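Local coordinates for nitroreductase (Desulfitobacterium hafniense, PDB 3PXV), which binds flavin mononucleotide and probably acts as an FMN-dependent oxidoreductase, at residues Cys16-Pro24 against Arg88-Met96; Gly128-Gly138 against Phe162-Ala171. All blocks are in the same frame, centred on the assembly; numbering follows the deposited sequence.

Contact 1 (Cys16-Pro24 against Arg88-Met96); sequences CRDFKNEMP and RLFYGAPCM. With FMN (flavin mononucleotide), chain F.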
# COMPACT_ATOMS: atom_id res chain seq x y z
N CYS B 16 -15.60 -6.17 2.77
CA CYS B 16 -17.04 -6.21 3.05
C CYS B 16 -17.85 -5.68 1.86
O CYS B 16 -17.53 -4.60 1.31
CB CYS B 16 -17.35 -5.37 4.30
SG CYS B 16 -19.07 -5.23 4.72
N ARG B 17 -18.89 -6.41 1.47
CA ARG B 17 -19.73 -5.95 0.37
C ARG B 17 -21.24 -5.87 0.72
O ARG B 17 -22.11 -6.10 -0.12
CB ARG B 17 -19.51 -6.84 -0.85
CG ARG B 17 -18.15 -6.66 -1.44
CD ARG B 17 -18.02 -7.35 -2.78
NE ARG B 17 -16.67 -7.16 -3.29
CZ ARG B 17 -15.67 -8.01 -3.12
NH1 ARG B 17 -15.86 -9.17 -2.48
NH2 ARG B 17 -14.46 -7.71 -3.61
N ASP B 18 -21.53 -5.51 1.96
CA ASP B 18 -22.90 -5.41 2.42
C ASP B 18 -22.84 -4.72 3.77
O ASP B 18 -22.55 -5.34 4.80
CB ASP B 18 -23.49 -6.82 2.54
CG ASP B 18 -24.92 -6.83 3.00
OD1 ASP B 18 -25.55 -5.76 2.99
OD2 ASP B 18 -25.41 -7.91 3.36
N PHE B 19 -23.06 -3.41 3.74
CA PHE B 19 -23.00 -2.57 4.93
C PHE B 19 -24.36 -2.15 5.47
O PHE B 19 -25.30 -1.97 4.72
CB PHE B 19 -22.24 -1.28 4.60
CG PHE B 19 -20.78 -1.48 4.24
CD1 PHE B 19 -20.40 -1.69 2.93
CD2 PHE B 19 -19.79 -1.35 5.20
CE1 PHE B 19 -19.05 -1.82 2.60
CE2 PHE B 19 -18.45 -1.50 4.87
CZ PHE B 19 -18.09 -1.72 3.58
N LYS B 20 -24.44 -1.99 6.79
CA LYS B 20 -25.60 -1.45 7.47
C LYS B 20 -25.53 0.07 7.23
O LYS B 20 -24.47 0.58 6.83
CB LYS B 20 -25.56 -1.77 8.98
CG LYS B 20 -25.61 -3.28 9.29
CD LYS B 20 -25.20 -3.66 10.74
CE LYS B 20 -26.35 -3.78 11.70
NZ LYS B 20 -27.23 -4.96 11.40
N ASN B 21 -26.63 0.78 7.44
CA ASN B 21 -26.62 2.23 7.21
C ASN B 21 -26.02 3.05 8.36
O ASN B 21 -25.78 4.25 8.22
CB ASN B 21 -28.02 2.76 6.78
CG ASN B 21 -29.09 2.61 7.87
OD1 ASN B 21 -28.86 1.97 8.89
ND2 ASN B 21 -30.25 3.21 7.63
N GLU B 22 -25.73 2.38 9.48
CA GLU B 22 -25.17 3.03 10.66
C GLU B 22 -23.79 3.64 10.42
O GLU B 22 -22.85 2.96 10.01
CB GLU B 22 -25.07 2.02 11.81
CG GLU B 22 -24.68 2.64 13.16
CD GLU B 22 -24.52 1.59 14.26
OE1 GLU B 22 -24.24 0.40 13.94
OE2 GLU B 22 -24.68 1.96 15.44
N MSE B 23 -23.70 4.94 10.70
CA MSE B 23 -22.50 5.72 10.55
C MSE B 23 -21.51 5.42 11.68
O MSE B 23 -21.91 5.39 12.86
CB MSE B 23 -22.87 7.22 10.61
CG MSE B 23 -21.73 8.21 10.38
SE MSE B 23 -21.08 8.18 8.53
CE MSE B 23 -22.57 8.99 7.57
N PRO B 24 -20.24 5.17 11.34
CA PRO B 24 -19.23 5.04 12.39
C PRO B 24 -19.09 6.38 13.11
O PRO B 24 -19.33 7.42 12.50
CB PRO B 24 -17.94 4.72 11.63
CG PRO B 24 -18.40 4.16 10.33
CD PRO B 24 -19.70 4.83 10.02
N ARG B 88 -25.01 -2.33 -6.64
CA ARG B 88 -24.43 -1.29 -5.83
C ARG B 88 -22.95 -1.32 -6.05
O ARG B 88 -22.35 -2.39 -6.24
CB ARG B 88 -24.76 -1.46 -4.35
CG ARG B 88 -26.27 -1.19 -3.98
CD ARG B 88 -26.56 -1.56 -2.50
NE ARG B 88 -26.14 -2.95 -2.21
CZ ARG B 88 -26.07 -3.50 -0.99
NH1 ARG B 88 -26.40 -2.80 0.10
NH2 ARG B 88 -25.67 -4.76 -0.85
N LEU B 89 -22.38 -0.13 -6.05
CA LEU B 89 -20.97 0.06 -6.27
C LEU B 89 -20.37 0.28 -4.85
O LEU B 89 -19.30 -0.22 -4.56
CB LEU B 89 -20.83 1.26 -7.20
CG LEU B 89 -19.84 1.34 -8.36
CD1 LEU B 89 -19.82 0.10 -9.22
CD2 LEU B 89 -20.16 2.59 -9.20
N PHE B 90 -21.11 0.95 -3.96
CA PHE B 90 -20.65 1.19 -2.61
C PHE B 90 -21.27 0.29 -1.54
O PHE B 90 -21.05 0.50 -0.35
CB PHE B 90 -20.80 2.66 -2.23
CG PHE B 90 -20.09 3.60 -3.17
CD1 PHE B 90 -18.92 3.22 -3.83
CD2 PHE B 90 -20.55 4.90 -3.33
CE1 PHE B 90 -18.27 4.11 -4.69
CE2 PHE B 90 -19.90 5.79 -4.16
CZ PHE B 90 -18.76 5.40 -4.85
N TYR B 91 -22.01 -0.72 -1.98
CA TYR B 91 -22.63 -1.71 -1.11
C TYR B 91 -23.37 -1.15 0.12
O TYR B 91 -23.40 -1.77 1.19
CB TYR B 91 -21.56 -2.73 -0.69
CG TYR B 91 -20.76 -3.28 -1.87
CD1 TYR B 91 -21.32 -4.20 -2.76
CD2 TYR B 91 -19.44 -2.88 -2.07
CE1 TYR B 91 -20.57 -4.70 -3.83
CE2 TYR B 91 -18.69 -3.37 -3.16
CZ TYR B 91 -19.27 -4.28 -4.02
OH TYR B 91 -18.51 -4.75 -5.07
N GLY B 92 -24.00 -0.00 -0.05
CA GLY B 92 -24.77 0.64 1.02
C GLY B 92 -23.94 1.28 2.12
O GLY B 92 -24.46 1.56 3.20
N ALA B 93 -22.65 1.49 1.85
CA ALA B 93 -21.74 2.08 2.83
C ALA B 93 -22.17 3.51 3.07
O ALA B 93 -22.44 4.22 2.11
CB ALA B 93 -20.30 2.05 2.35
N PRO B 94 -22.20 3.93 4.34
CA PRO B 94 -22.62 5.27 4.68
C PRO B 94 -21.50 6.31 4.66
O PRO B 94 -21.76 7.48 4.88
CB PRO B 94 -23.19 5.09 6.08
CG PRO B 94 -22.28 4.03 6.67
CD PRO B 94 -21.98 3.11 5.54
N CYS B 95 -20.26 5.88 4.45
CA CYS B 95 -19.13 6.81 4.36
C CYS B 95 -17.93 6.14 3.73
O CYS B 95 -17.86 4.93 3.64
CB CYS B 95 -18.72 7.35 5.73
SG CYS B 95 -17.89 6.16 6.72
N MSE B 96 -16.98 6.95 3.31
CA MSE B 96 -15.78 6.44 2.68
C MSE B 96 -14.68 7.46 2.78
O MSE B 96 -14.91 8.63 2.99
CB MSE B 96 -16.02 6.11 1.18
CG MSE B 96 -16.34 7.32 0.29
SE MSE B 96 -16.58 6.81 -1.54
CE MSE B 96 -17.14 8.53 -2.25
N1 FMN F . -13.76 -4.90 -4.56
C2 FMN F . -14.97 -4.43 -5.04
O2 FMN F . -16.03 -5.00 -4.82
N3 FMN F . -14.99 -3.28 -5.79
C4 FMN F . -13.84 -2.59 -6.08
O4 FMN F . -13.94 -1.58 -6.76
C4A FMN F . -12.62 -3.06 -5.59
N5 FMN F . -11.45 -2.41 -5.85
C5A FMN F . -10.31 -2.73 -5.16
C6 FMN F . -9.20 -1.89 -5.24
C7 FMN F . -8.03 -2.19 -4.54
C7M FMN F . -6.88 -1.26 -4.66
C8 FMN F . -7.98 -3.34 -3.78
C8M FMN F . -6.76 -3.71 -3.01
C9 FMN F . -9.09 -4.18 -3.69
C9A FMN F . -10.27 -3.88 -4.39
N10 FMN F . -11.39 -4.70 -4.34
C10 FMN F . -12.59 -4.23 -4.83
C1' FMN F . -11.45 -5.75 -3.27
C2' FMN F . -10.78 -7.02 -3.76
O2' FMN F . -11.68 -7.69 -4.62
C3' FMN F . -10.38 -7.87 -2.56
O3' FMN F . -9.44 -7.20 -1.75
C4' FMN F . -9.75 -9.18 -3.03
O4' FMN F . -10.75 -9.86 -3.73
C5' FMN F . -9.23 -10.03 -1.88
O5' FMN F . -10.27 -10.31 -0.97
P FMN F . -10.21 -9.78 0.55
O1P FMN F . -11.54 -10.09 1.17
O2P FMN F . -9.96 -8.26 0.64
O3P FMN F . -9.12 -10.58 1.18

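Contact 2 (Gly128-Gly138 against Phe162-Ala171); sequences GIANIMCGYTG and FGCSVLLGHA. With FMN (flavin mononucleotide), chain F.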
# COMPACT_ATOMS: atom_id res chain seq x y z
N GLY B 128 -12.98 -2.52 14.66
CA GLY B 128 -14.27 -3.17 14.46
C GLY B 128 -15.09 -2.53 13.34
O GLY B 128 -16.29 -2.81 13.23
N ILE B 129 -14.44 -1.70 12.52
CA ILE B 129 -15.10 -1.05 11.38
C ILE B 129 -14.84 -1.83 10.08
O ILE B 129 -13.69 -1.94 9.62
CB ILE B 129 -14.63 0.40 11.18
CG1 ILE B 129 -14.91 1.24 12.43
CG2 ILE B 129 -15.29 1.02 9.96
CD1 ILE B 129 -16.36 1.17 12.92
N ALA B 130 -15.91 -2.35 9.48
CA ALA B 130 -15.83 -3.08 8.23
C ALA B 130 -15.42 -2.12 7.13
O ALA B 130 -15.74 -0.93 7.15
CB ALA B 130 -17.18 -3.73 7.91
N ASN B 131 -14.71 -2.65 6.13
CA ASN B 131 -14.20 -1.83 5.05
C ASN B 131 -13.95 -2.60 3.76
O ASN B 131 -13.98 -3.83 3.73
CB ASN B 131 -12.87 -1.21 5.50
CG ASN B 131 -11.84 -2.25 5.88
OD1 ASN B 131 -11.09 -2.72 5.02
ND2 ASN B 131 -11.83 -2.67 7.16
N ILE B 132 -13.71 -1.85 2.69
CA ILE B 132 -13.34 -2.41 1.41
C ILE B 132 -12.68 -1.33 0.55
O ILE B 132 -13.18 -0.19 0.51
CB ILE B 132 -14.55 -2.99 0.64
CG1 ILE B 132 -14.06 -3.76 -0.58
CG2 ILE B 132 -15.54 -1.87 0.16
CD1 ILE B 132 -15.17 -4.41 -1.40
N MSE B 133 -11.57 -1.68 -0.12
CA MSE B 133 -10.92 -0.81 -1.10
C MSE B 133 -11.84 -0.75 -2.32
O MSE B 133 -12.34 -1.77 -2.79
CB MSE B 133 -9.54 -1.33 -1.52
CG MSE B 133 -8.32 -0.59 -0.92
SE MSE B 133 -8.05 -0.90 0.91
CE MSE B 133 -6.65 -2.17 0.76
N CYS B 134 -12.10 0.44 -2.84
CA CYS B 134 -13.02 0.51 -3.94
C CYS B 134 -12.45 1.42 -4.98
O CYS B 134 -12.45 2.62 -4.81
CB CYS B 134 -14.36 1.00 -3.45
SG CYS B 134 -15.57 1.15 -4.70
N GLY B 135 -11.96 0.83 -6.05
CA GLY B 135 -11.42 1.59 -7.17
C GLY B 135 -12.54 2.13 -8.04
O GLY B 135 -12.30 3.04 -8.86
N TYR B 136 -13.74 1.56 -7.87
CA TYR B 136 -14.90 1.95 -8.66
C TYR B 136 -15.41 3.36 -8.36
O TYR B 136 -16.06 3.96 -9.21
CB TYR B 136 -16.05 0.91 -8.60
CG TYR B 136 -15.92 -0.28 -9.54
CD1 TYR B 136 -15.36 -0.16 -10.81
CD2 TYR B 136 -16.46 -1.51 -9.20
CE1 TYR B 136 -15.29 -1.25 -11.67
CE2 TYR B 136 -16.41 -2.59 -10.05
CZ TYR B 136 -15.83 -2.47 -11.29
OH TYR B 136 -15.79 -3.57 -12.11
N THR B 137 -15.10 3.89 -7.19
CA THR B 137 -15.45 5.28 -6.89
C THR B 137 -14.86 6.14 -8.01
O THR B 137 -15.41 7.19 -8.34
CB THR B 137 -14.83 5.79 -5.57
OG1 THR B 137 -15.11 4.86 -4.52
CG2 THR B 137 -15.35 7.18 -5.20
N GLY B 138 -13.74 5.68 -8.58
CA GLY B 138 -13.06 6.37 -9.67
C GLY B 138 -13.87 6.60 -10.93
O GLY B 138 -13.55 7.46 -11.74
N PHE B 162 -8.26 11.02 -8.85
CA PHE B 162 -8.61 9.92 -7.95
C PHE B 162 -7.53 8.85 -7.92
O PHE B 162 -6.99 8.46 -8.96
CB PHE B 162 -9.93 9.30 -8.38
CG PHE B 162 -10.30 8.08 -7.61
CD1 PHE B 162 -11.08 8.17 -6.48
CD2 PHE B 162 -9.90 6.82 -8.04
CE1 PHE B 162 -11.43 7.05 -5.79
CE2 PHE B 162 -10.25 5.70 -7.37
CZ PHE B 162 -11.02 5.81 -6.24
N GLY B 163 -7.24 8.36 -6.71
CA GLY B 163 -6.22 7.34 -6.50
C GLY B 163 -6.87 6.04 -6.09
O GLY B 163 -6.72 5.03 -6.77
N CYS B 164 -7.59 6.07 -4.98
CA CYS B 164 -8.33 4.91 -4.53
C CYS B 164 -9.26 5.37 -3.43
O CYS B 164 -9.30 6.55 -3.09
CB CYS B 164 -7.40 3.80 -4.06
SG CYS B 164 -8.20 2.20 -3.93
N SER B 165 -10.06 4.47 -2.90
CA SER B 165 -10.97 4.84 -1.82
C SER B 165 -11.16 3.67 -0.94
O SER B 165 -10.92 2.57 -1.37
CB SER B 165 -12.33 5.26 -2.38
OG SER B 165 -13.00 4.17 -2.99
N VAL B 166 -11.56 3.89 0.29
CA VAL B 166 -11.86 2.80 1.21
C VAL B 166 -13.21 3.06 1.79
O VAL B 166 -13.40 4.08 2.42
CB VAL B 166 -10.88 2.70 2.38
CG1 VAL B 166 -11.24 1.46 3.21
CG2 VAL B 166 -9.43 2.63 1.87
N LEU B 167 -14.16 2.14 1.59
CA LEU B 167 -15.51 2.31 2.12
C LEU B 167 -15.50 1.83 3.56
O LEU B 167 -14.77 0.88 3.89
CB LEU B 167 -16.54 1.54 1.30
CG LEU B 167 -16.46 1.69 -0.23
CD1 LEU B 167 -17.43 0.72 -0.88
CD2 LEU B 167 -16.73 3.15 -0.65
N LEU B 168 -16.31 2.47 4.42
CA LEU B 168 -16.33 2.16 5.82
C LEU B 168 -17.74 2.07 6.39
O LEU B 168 -18.63 2.83 6.01
CB LEU B 168 -15.57 3.23 6.60
CG LEU B 168 -14.12 3.57 6.22
CD1 LEU B 168 -13.64 4.75 7.02
CD2 LEU B 168 -13.16 2.39 6.37
N GLY B 169 -17.94 1.14 7.33
CA GLY B 169 -19.21 1.00 8.02
C GLY B 169 -19.22 -0.24 8.89
O GLY B 169 -18.17 -0.72 9.28
N HIS B 170 -20.41 -0.71 9.22
CA HIS B 170 -20.59 -1.95 9.97
C HIS B 170 -21.11 -3.00 9.01
O HIS B 170 -22.00 -2.71 8.20
CB HIS B 170 -21.54 -1.75 11.14
CG HIS B 170 -20.97 -0.91 12.23
ND1 HIS B 170 -20.07 -1.41 13.15
CD2 HIS B 170 -21.14 0.40 12.54
CE1 HIS B 170 -19.71 -0.44 13.98
NE2 HIS B 170 -20.35 0.66 13.63
N ALA B 171 -20.55 -4.21 9.09
CA ALA B 171 -20.98 -5.31 8.20
C ALA B 171 -22.39 -5.78 8.50
O ALA B 171 -22.74 -6.02 9.65
CB ALA B 171 -20.01 -6.52 8.29
N1 FMN F . -13.76 -4.90 -4.56
C2 FMN F . -14.97 -4.43 -5.04
O2 FMN F . -16.03 -5.00 -4.82
N3 FMN F . -14.99 -3.28 -5.79
C4 FMN F . -13.84 -2.59 -6.08
O4 FMN F . -13.94 -1.58 -6.76
C4A FMN F . -12.62 -3.06 -5.59
N5 FMN F . -11.45 -2.41 -5.85
C5A FMN F . -10.31 -2.73 -5.16
C6 FMN F . -9.20 -1.89 -5.24
C7 FMN F . -8.03 -2.19 -4.54
C7M FMN F . -6.88 -1.26 -4.66
C8 FMN F . -7.98 -3.34 -3.78
C8M FMN F . -6.76 -3.71 -3.01
C9 FMN F . -9.09 -4.18 -3.69
C9A FMN F . -10.27 -3.88 -4.39
N10 FMN F . -11.39 -4.70 -4.34
C10 FMN F . -12.59 -4.23 -4.83
C1' FMN F . -11.45 -5.75 -3.27
C2' FMN F . -10.78 -7.02 -3.76
O2' FMN F . -11.68 -7.69 -4.62
C3' FMN F . -10.38 -7.87 -2.56
O3' FMN F . -9.44 -7.20 -1.75
C4' FMN F . -9.75 -9.18 -3.03
O4' FMN F . -10.75 -9.86 -3.73
C5' FMN F . -9.23 -10.03 -1.88
O5' FMN F . -10.27 -10.31 -0.97
P FMN F . -10.21 -9.78 0.55
O1P FMN F . -11.54 -10.09 1.17
O2P FMN F . -9.96 -8.26 0.64
O3P FMN F . -9.12 -10.58 1.18

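Contact 1 (Cys16-Pro24 against Arg88-Met96)
Arg17 and Tyr91 run side by side, both pointing at the flavin. The aliphatic part of Arg17 lies over one face of the Tyr91 ring. Its CB sits 3.7 Å from the ring centroid, a CH-pi contact. CG is anti to the carbonyl carbon (chi1 -68°), and the chain then stays extended to NE, which carries the guanidinium along the ring to the FMN. The guanidinium and ring planes are 76° apart. Both polar ends grip FMN O2: Arg17 NE gives it a nearly straight bond of 2.7 Å, and Tyr91 OH donates to O2 at 2.5 Å. Arg17 NH2 also bonds FMN N1 at 3.0 Å. With an alanine at Tyr91, FMN O2 would probably lose one of its donors and the Arg17 chain the ring face it lies on.

The backbone N of Phe19 donates to Tyr91 O at 3.1 Å. The Phe19 ring is held between Cys16 SG over the centre of one face and Ala93 CB over the opposite face. Further on, Pro94 packs against backbone oxygens of Asn21 and Glu22, and Met23 SE lies 3.8 Å from Cys95 CB. Asp18 OD2 is hydrogen-bonded to Thr173 OG1. Asp18 OD1 comes to the guanidinium edge of Arg88 in a long, loose salt bridge, with the carboxylate and guanidinium planes 65° apart.

Arg17 and Tyr91 belong to the FMN pocket, with Ser15, Lys175 and His178 among its other members. The arginine beside N1 and O2 would be expected to stabilise negative charge at this end of the isoalloxazine when the flavin is reduced.

Contact 2 (Gly128-Gly138 against Phe162-Ala171)
The Phe162 ring carries Gly138 on one face and the backbone N of Cys164 on the opposite face. Gly138 CA makes a CH-pi contact 3.7 Å from the ring centroid. Cys134 O lies at the ring edge, in plane. Thr137 crosses Phe162 at about a right angle, its CB 3.6 Å from Phe162 CE1. Ser165 OG donates to Cys134 O at 2.5 Å, a doubtfully short length. This OG sits between the backbone N and the carbonyl carbon (chi1 66°), 2.7 Å from Thr137 OG1.

The antiparallel strands join Ala130 with Gly169 and Ile132 with Leu167 as hydrogen-bonded pairs. Leu167 N donates a hydrogen bond of 2.7 Å to Ile132 O. Beside it, Ile132 CG2 packs tightly on Leu167 CD1 at 3.4 Å. Ile132 to Tyr136, with Cys164, belong to the FMN pocket of this nitroreductase-like fold. Ile132 CD1 reaches FMN N1 at 3.5 Å, while Gly135 N and Tyr136 N give weak bonds to FMN O4.

Met133 packs on Pro40 of the second subunit. Strand 130-133 is outermost in the sheet within this chain, separated from strand 95-101 by strand 161-169. Helix 106-126 covers the face bearing Asn131 and Met133. Helix 26-36 reaches Ile129 and Leu168.

How the contacts relate
From the N terminus, the chain leaves helix 5-12 and enters the loop 16-24. It then passes through helix 26-36, strand 50-53 and helices 56-72 and 77-84 before 88-96 closes contact 1. Contact 2 opens afterwards, beyond helix 106-126, and closes a shorter loop that holds helix 147-154. The two are therefore in series, neither nesting nor crossing. They still touch: Cys16 N lies 3.0 Å from Asn131 O, and Lys20 N lies 2.9 Å from His170 O, both probable hydrogen bonds. Strands 95-101 and 161-169 are sheet neighbours. Together the contacts tie the N-terminal loop to the sheet, and both reach the same FMN.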